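Local coordinates for putative type VI secretion protein (Escherichia coli, PDB 6SK0), which forms the trimeric spike at the tip of the type VI secretion system, which punctures target cells and carries and inhibits a phospholipase effector, at the interface of chains A and B. Residues are numbered along the deposited sequence; one frame, centred on the assembly and turned at random. Chains: chain A/B, Putative type VI secretion protein.

Contact 1: the interface of chains A and B. Residues chain A 511-513, 529-531, 542; chain B 519, 521, 550.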
# COMPACT_ATOMS: atom_id res chain seq x y z
N GLY A 511 -4.57 -17.02 39.45
CA GLY A 511 -5.46 -16.62 38.39
C GLY A 511 -5.42 -15.16 38.03
O GLY A 511 -6.05 -14.76 37.05
N GLU A 512 -4.72 -14.33 38.81
CA GLU A 512 -4.54 -12.92 38.50
C GLU A 512 -3.10 -12.49 38.70
O GLU A 512 -2.84 -11.39 39.17
CB GLU A 512 -5.47 -12.04 39.32
CG GLU A 512 -6.93 -12.40 39.18
CD GLU A 512 -7.83 -11.49 39.98
OE1 GLU A 512 -9.06 -11.67 39.92
OE2 GLU A 512 -7.31 -10.59 40.68
N GLU A 513 -2.16 -13.36 38.36
CA GLU A 513 -0.75 -13.05 38.55
C GLU A 513 -0.31 -11.97 37.59
O GLU A 513 -0.79 -11.89 36.45
CB GLU A 513 0.09 -14.31 38.36
CG GLU A 513 -0.41 -15.52 39.11
CD GLU A 513 -1.46 -16.31 38.35
OE1 GLU A 513 -2.01 -15.78 37.36
OE2 GLU A 513 -1.75 -17.45 38.74
N LEU A 529 3.25 -7.36 32.70
CA LEU A 529 3.05 -8.71 32.21
C LEU A 529 1.91 -9.38 32.96
O LEU A 529 1.89 -9.37 34.19
CB LEU A 529 4.33 -9.54 32.35
CG LEU A 529 5.60 -8.97 31.75
CD1 LEU A 529 6.75 -9.94 31.95
CD2 LEU A 529 5.41 -8.66 30.27
N GLY A 530 0.98 -9.95 32.22
CA GLY A 530 -0.04 -10.80 32.81
C GLY A 530 -1.32 -10.05 33.10
O GLY A 530 -1.87 -9.39 32.23
N HIS A 531 -1.80 -10.18 34.34
CA HIS A 531 -3.08 -9.62 34.76
C HIS A 531 -2.83 -8.20 35.26
O HIS A 531 -2.70 -7.92 36.45
CB HIS A 531 -3.71 -10.50 35.83
CG HIS A 531 -5.04 -10.04 36.31
ND1 HIS A 531 -6.22 -10.46 35.75
CD2 HIS A 531 -5.38 -9.19 37.31
CE1 HIS A 531 -7.23 -9.89 36.38
NE2 HIS A 531 -6.75 -9.11 37.33
N GLU A 542 -4.97 -7.51 29.85
CA GLU A 542 -4.35 -8.81 29.98
C GLU A 542 -3.28 -8.97 28.91
O GLU A 542 -3.51 -8.67 27.74
CB GLU A 542 -5.37 -9.93 29.86
CG GLU A 542 -6.52 -9.83 30.83
CD GLU A 542 -7.67 -10.73 30.46
OE1 GLU A 542 -7.60 -11.94 30.76
OE2 GLU A 542 -8.65 -10.23 29.86
N THR B 519 5.37 -14.55 33.97
CA THR B 519 4.20 -14.79 34.79
C THR B 519 3.37 -15.89 34.14
O THR B 519 3.40 -16.07 32.92
CB THR B 519 3.36 -13.51 34.97
OG1 THR B 519 2.23 -13.79 35.80
CG2 THR B 519 2.86 -12.98 33.64
N TYR B 521 0.17 -15.94 34.00
CA TYR B 521 -1.08 -15.43 33.48
C TYR B 521 -0.99 -15.24 31.97
O TYR B 521 0.05 -14.87 31.44
CB TYR B 521 -1.43 -14.12 34.17
CG TYR B 521 -2.82 -13.65 33.85
CD1 TYR B 521 -3.06 -12.86 32.74
CD2 TYR B 521 -3.88 -13.99 34.66
CE1 TYR B 521 -4.32 -12.44 32.44
CE2 TYR B 521 -5.15 -13.57 34.37
CZ TYR B 521 -5.36 -12.79 33.26
OH TYR B 521 -6.63 -12.37 32.97
N ASP B 550 -2.34 -13.58 25.55
CA ASP B 550 -3.27 -12.46 25.59
C ASP B 550 -2.79 -11.36 24.64
O ASP B 550 -2.10 -11.62 23.66
CB ASP B 550 -3.43 -11.97 27.03
CG ASP B 550 -4.08 -13.00 27.91
OD1 ASP B 550 -4.63 -13.98 27.36
OD2 ASP B 550 -4.06 -12.83 29.14
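The phenol ring of B:Tyr521 is the flat group that chain A closes around. On one face sits the beta-carbon of A:His531, over the ring centre and 3.6 Å from the centroid, a CH-pi contact. Round the rim, in the plane of the ring, lie the carbonyl carbon of A:Gly511, the carboxylate oxygen OE1 of A:Glu513 and CB of A:Glu542. The imidazole of A:His531 turns its own edge toward the tyrosine: the two planes stand 73° apart, edge-to-face, with centroids separated by 5.1 Å. One face of that imidazole is backed by A:Glu512 CB, 3.5 Å above its plane, a second-shell prop from the same chain.

With CG trans to the backbone N (chi1 -170°), B:Tyr521 points its ring away from B:Thr519 and into chain A. At the far end the phenol OH donates to A:Glu542 OE1, arriving from above the carboxylate plane; the modelled distance is very short, so the bond's length is doubtful. A:His531 ND1 offers B:Tyr521 OH a weak hydrogen bond of 3.4 Å. Beyond the root of the tyrosine side chain, the methyl CG2 of B:Thr519 rests 3.7 Å from A:Gly530 CA; separately, CB of A:Glu542 lies against the carboxylate of B:Asp550.

By burying an aromatic side chain of one subunit among loops of its neighbour, the site ties two chains of the trimeric spike together.

Contact 2: the interface of chains A and B. Residues chain A 655, 657, 659; chain B 662-665.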
# COMPACT_ATOMS: atom_id res chain seq x y z
N SER A 655 -3.20 -9.42 -2.76
CA SER A 655 -4.45 -9.70 -2.10
C SER A 655 -5.05 -10.93 -2.75
O SER A 655 -5.12 -11.01 -3.98
CB SER A 655 -5.41 -8.51 -2.19
OG SER A 655 -5.72 -8.20 -3.54
N ASP A 657 -8.15 -11.52 -2.32
CA ASP A 657 -9.33 -10.80 -2.76
C ASP A 657 -8.91 -9.50 -3.46
O ASP A 657 -7.86 -9.43 -4.10
CB ASP A 657 -10.28 -10.59 -1.59
CG ASP A 657 -11.12 -11.81 -1.32
OD1 ASP A 657 -11.81 -11.85 -0.28
OD2 ASP A 657 -11.09 -12.74 -2.16
N THR A 659 -7.79 -5.57 -4.17
CA THR A 659 -6.96 -4.49 -3.66
C THR A 659 -7.72 -3.21 -3.94
O THR A 659 -7.85 -2.80 -5.09
CB THR A 659 -5.58 -4.46 -4.31
OG1 THR A 659 -4.85 -5.64 -3.96
CG2 THR A 659 -4.81 -3.23 -3.87
N THR B 662 -0.94 -7.06 -7.04
CA THR B 662 -1.42 -8.34 -7.52
C THR B 662 -2.69 -8.67 -6.74
O THR B 662 -2.63 -8.97 -5.55
CB THR B 662 -0.35 -9.41 -7.33
OG1 THR B 662 0.74 -9.14 -8.22
CG2 THR B 662 -0.89 -10.75 -7.64
N ALA B 663 -3.83 -8.58 -7.41
CA ALA B 663 -5.12 -8.79 -6.78
C ALA B 663 -5.67 -10.14 -7.22
O ALA B 663 -5.84 -10.39 -8.42
CB ALA B 663 -6.11 -7.68 -7.14
N GLY B 664 -5.92 -11.01 -6.25
CA GLY B 664 -6.59 -12.26 -6.55
C GLY B 664 -8.01 -12.07 -7.04
O GLY B 664 -8.55 -12.95 -7.70
N GLN B 665 -8.64 -10.94 -6.72
CA GLN B 665 -9.90 -10.64 -7.35
C GLN B 665 -9.83 -9.38 -8.22
O GLN B 665 -9.65 -9.49 -9.42
CB GLN B 665 -10.99 -10.49 -6.29
CG GLN B 665 -11.51 -11.80 -5.74
CD GLN B 665 -12.04 -12.72 -6.82
OE1 GLN B 665 -12.65 -12.28 -7.78
NE2 GLN B 665 -11.82 -14.01 -6.65
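Parallel beta pairing across the subunit boundary of the VgrG spike, in the intertwined beta-helix typical of this family, joins A:Ser655, at the end of strand 651-655, to B:Ala663, at the end of strand 659-663. The amide N of A:Ser655 donates to B:Thr662 O at 2.9 Å. B:Gly664 N also points back to A:Ser655 O, but the two are modelled too close together for the details of that bond to be trusted.

One step on, B:Gln665 N donates to the carbonyl oxygen of A:Asp657 at 3.1 Å, coming from well above the carbonyl plane (72° out of it). The hydroxyl OG of A:Ser655 donates to that same oxygen from the opposite face, so A:Asp657 O is gripped from both sides, once within its own chain and once across the boundary. A chi1 of 61° turns OG of A:Ser655 toward these partners, and there it also shares a 2.7 Å hydrogen bond with A:Thr659 OG1 and faces CA of B:Ala663 at 3.4 Å.

Farther out, the side chains of A:Asp657 and B:Gln665 run alongside each other in the same direction, carboxylate and amide planes 68° apart. CG of B:Gln665 lies 3.8 Å from A:Asp657 CA; the same CG also comes near the carboxylate oxygen OD2.

Contact 3: the interface of chains A and B. Residues chain A 641-642; chain B 610-611, 614, 650-652.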
# COMPACT_ATOMS: atom_id res chain seq x y z
N ALA A 641 -0.16 11.43 7.54
CA ALA A 641 0.26 10.70 6.35
C ALA A 641 0.86 9.35 6.70
O ALA A 641 1.43 9.15 7.78
CB ALA A 641 1.27 11.53 5.56
N LEU A 642 0.73 8.42 5.78
CA LEU A 642 1.40 7.14 5.87
C LEU A 642 2.37 7.04 4.70
O LEU A 642 2.09 7.54 3.61
CB LEU A 642 0.41 5.99 5.84
CG LEU A 642 -0.27 5.66 7.17
CD1 LEU A 642 -1.31 6.70 7.52
CD2 LEU A 642 -0.91 4.30 7.13
N CYS B 610 2.11 16.78 2.83
CA CYS B 610 1.94 15.89 3.97
C CYS B 610 3.08 14.89 4.08
O CYS B 610 3.44 14.50 5.18
CB CYS B 610 0.60 15.16 3.87
SG CYS B 610 0.63 13.71 2.84
N GLN B 611 3.71 14.51 2.96
CA GLN B 611 4.85 13.62 3.04
C GLN B 611 6.09 14.33 3.57
O GLN B 611 6.88 13.74 4.31
CB GLN B 611 5.12 12.99 1.67
CG GLN B 611 4.02 12.05 1.20
CD GLN B 611 3.78 10.89 2.15
OE1 GLN B 611 4.70 10.38 2.77
NE2 GLN B 611 2.53 10.47 2.26
N LEU B 614 5.52 14.51 7.11
CA LEU B 614 5.78 13.20 7.69
C LEU B 614 7.26 12.97 7.89
O LEU B 614 7.68 12.40 8.89
CB LEU B 614 5.18 12.11 6.81
CG LEU B 614 5.34 10.68 7.33
CD1 LEU B 614 4.62 10.52 8.66
CD2 LEU B 614 4.83 9.67 6.32
N SER B 650 -2.36 11.98 3.23
CA SER B 650 -2.16 11.11 2.09
C SER B 650 -1.46 9.82 2.49
O SER B 650 -0.73 9.75 3.48
CB SER B 650 -1.37 11.83 1.01
OG SER B 650 -2.19 12.77 0.35
N VAL B 651 -1.70 8.79 1.70
CA VAL B 651 -0.92 7.56 1.74
C VAL B 651 0.05 7.62 0.58
O VAL B 651 -0.36 7.73 -0.58
CB VAL B 651 -1.82 6.32 1.66
CG1 VAL B 651 -0.99 5.07 1.53
CG2 VAL B 651 -2.73 6.26 2.88
N GLY B 652 1.34 7.59 0.89
CA GLY B 652 2.39 7.62 -0.11
C GLY B 652 3.08 6.27 -0.18
O GLY B 652 3.55 5.75 0.83
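A:Ala641 puts its methyl group against one side of helix 608-618 of chain B, where it forms the small apolar centre of this contact. Its CB meets the sulfur SG of B:Cys610 at 3.5 Å and lies 4.1 Å from B:Leu614 CD2, one helical turn further along. The chi1 of B:Cys610, 84°, swings SG toward the methyl. The branched end of B:Leu614 spreads beside the backbone, with CD1 3.6 Å from A:Ala641 O.

Outward from this core the contact becomes polar and mostly main chain. A:Leu642, which starts strand 642-646, forms a parallel beta bridge with B:Val651 of strand 651-655. Its amide N donates to B:Ser650 O at 3.0 Å, and its carbonyl O takes an almost straight bond from B:Gly652 N at 2.8 Å.

The rim is closed by B:Gln611. Its chain bends at chi2 (-59°) and brings NE2 to the same A:Leu642 O at 3.3 Å. This amide donor stands above the carbonyl plane, on the face opposite B:Gly652 N, while the acceptor lies close to the glutamine's own amide plane. Two chain B donors thus hold one chain A carbonyl.

The site fastens strand to strand and packs a helix over the join, locking neighbouring subunits of the spike together.

Measured between the centres of their C-alpha atoms, contact 1 lies about 40 Å from contact 2 and 38 Å from contact 3, while contacts 2 and 3 are about 23 Å apart. Strand 651-655 serves both of the latter: chain B supplies its start to contact 3, and chain A supplies its end to contact 2. Each subunit therefore presents the same strand to different neighbours round the trimer. Contact 1 draws instead on the loops and strands of the 511-550 region. Side-chain insertion there and main-chain pairing farther along together bind the chains at separated levels of the spike, which would suit a rigid puncturing device.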